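Local coordinates for putative phage capsid protein (Corynebacterium diphtheriae NCTC 13129, PDB 2R9I) that is of unknown function but is probably a phage capsid protein, represented here by its N-terminal domain, at residues M4-K7 with D8-H12. Numbering follows the deposited sequence.
Sequences MNLK and DLLAH
Asn5 and Asp8 exchange hydrogen bonds in a capping box that starts helix 6-26. In one direction the amide oxygen OD1 of Asn5 accepts from Asp8 N at 3.1 Å, the donor nitrogen lying nearly on the extension of the side-chain C=O bond. In return, Asp8 OD2 takes the backbone N-H of Asn5 at 3.3 Å through its anti lone pair, a longer bond. Asn5 can reach forward over the first turn because its CG sits between the backbone N and the carbonyl carbon (chi1 73°), which brings OD1 over the start of the helix. The carboxylate of Asp8 folds back beside its own backbone N (chi1 -63°), and its plane lies only 17° from that of the Asn5 amide. A negative charge at this end would be expected to interact favourably with the helix dipole.

Behind the box, backbone bonds continue the turn: Leu9 N donates to Asn5 O at 3.0 Å, followed by Leu10 N to Leu6 O and Ala11 N to Lys7 O. On the flank of the cap, Met4, present as selenomethionine, puts its CB 3.5 Å from CB of Asp8. Its chain then runs on past Leu9, crossing that side chain at about a right angle with SE 3.9 Å from CD2. The bend at chi3 carries CE over one face of the His12 imidazole, and SE stands obliquely 4.8 Å from the ring centroid. Leu6 meets Leu10 one turn on, CG to CD1 at 4.2 Å.

This capped end belongs to the shorter arm of a two-helix hairpin. Leu9, Leu10 and His12 turn to the longer helix 33-71, where they touch Arg60, Ile57 with Arg61, and Thr53, respectively.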
loop_
_atom_site.group_PDB
_atom_site.type_symbol
_atom_site.label_atom_id
_atom_site.label_comp_id
_atom_site.label_asym_id
_atom_site.label_seq_id
_atom_site.Cartn_x
_atom_site.Cartn_y
_atom_site.Cartn_z
HETATM N N MSE A 4 11.343 8.810 -0.967
HETATM C CA MSE A 4 11.642 8.084 0.262
HETATM C C MSE A 4 12.428 6.810 -0.026
HETATM O O MSE A 4 12.375 6.274 -1.133
HETATM C CB MSE A 4 10.353 7.749 1.013
HETATM C CG MSE A 4 9.109 7.737 0.139
HETATM SE SE MSE A 4 7.528 7.101 1.086
HETATM C CE MSE A 4 6.330 8.593 0.712
ATOM N N ASN A 5 13.156 6.330 0.977
ATOM C CA ASN A 5 13.888 5.075 0.859
ATOM C C ASN A 5 13.060 3.880 1.321
ATOM O O ASN A 5 11.927 4.036 1.776
ATOM C CB ASN A 5 15.198 5.142 1.648
ATOM C CG ASN A 5 14.979 5.091 3.147
ATOM O OD1 ASN A 5 13.971 4.567 3.621
ATOM N ND2 ASN A 5 15.925 5.636 3.902
ATOM N N LEU A 6 13.634 2.687 1.201
ATOM C CA LEU A 6 12.875 1.452 1.357
ATOM C C LEU A 6 12.207 1.385 2.726
ATOM O O LEU A 6 11.041 1.008 2.841
ATOM C CB LEU A 6 13.780 0.237 1.153
ATOM C CG LEU A 6 13.088 -1.127 1.121
ATOM C CD1 LEU A 6 11.994 -1.151 0.063
ATOM C CD2 LEU A 6 14.098 -2.238 0.877
ATOM N N LYS A 7 12.954 1.751 3.762
ATOM C CA LYS A 7 12.473 1.628 5.139
ATOM C C LYS A 7 11.232 2.498 5.322
ATOM O O LYS A 7 10.320 2.147 6.072
ATOM C CB LYS A 7 13.565 2.048 6.131
ATOM C CG LYS A 7 14.806 1.112 6.181
ATOM C CD LYS A 7 15.872 1.569 7.208
ATOM C CE LYS A 7 17.068 0.599 7.183
ATOM N NZ LYS A 7 18.134 0.987 8.136
ATOM N N ASP A 8 11.220 3.630 4.616
ATOM C CA ASP A 8 10.129 4.600 4.650
ATOM C C ASP A 8 8.915 4.089 3.884
ATOM O O ASP A 8 7.762 4.307 4.311
ATOM C CB ASP A 8 10.565 5.940 4.038
ATOM C CG ASP A 8 11.710 6.615 4.809
ATOM O OD1 ASP A 8 11.528 6.961 6.002
ATOM O OD2 ASP A 8 12.794 6.825 4.199
ATOM N N LEU A 9 9.185 3.441 2.746
ATOM C CA LEU A 9 8.155 2.836 1.922
ATOM C C LEU A 9 7.399 1.755 2.682
ATOM O O LEU A 9 6.193 1.622 2.536
ATOM C CB LEU A 9 8.763 2.226 0.666
ATOM C CG LEU A 9 8.895 3.099 -0.579
ATOM C CD1 LEU A 9 9.333 2.225 -1.720
ATOM C CD2 LEU A 9 7.583 3.797 -0.940
ATOM N N LEU A 10 8.115 0.989 3.495
ATOM C CA LEU A 10 7.508 -0.071 4.262
ATOM C C LEU A 10 6.659 0.507 5.387
ATOM O O LEU A 10 5.551 0.018 5.625
ATOM C CB LEU A 10 8.574 -1.038 4.793
ATOM C CG LEU A 10 9.366 -1.833 3.731
ATOM C CD1 LEU A 10 10.686 -2.435 4.294
ATOM C CD2 LEU A 10 8.502 -2.922 3.119
ATOM N N ALA A 11 7.155 1.553 6.057
ATOM C CA ALA A 11 6.360 2.224 7.083
ATOM C C ALA A 11 5.091 2.830 6.462
ATOM O O ALA A 11 3.981 2.731 7.027
ATOM C CB ALA A 11 7.169 3.292 7.807
ATOM N N HIS A 12 5.277 3.447 5.293
ATOM C CA HIS A 12 4.202 4.095 4.554
ATOM C C HIS A 12 3.126 3.091 4.184
ATOM O O HIS A 12 1.929 3.344 4.401
ATOM C CB HIS A 12 4.758 4.762 3.299
ATOM C CG HIS A 12 3.729 5.487 2.499
ATOM N ND1 HIS A 12 3.110 6.637 2.946
ATOM C CD2 HIS A 12 3.196 5.222 1.284
ATOM C CE1 HIS A 12 2.256 7.061 2.029
ATOM N NE2 HIS A 12 2.286 6.218 1.012
#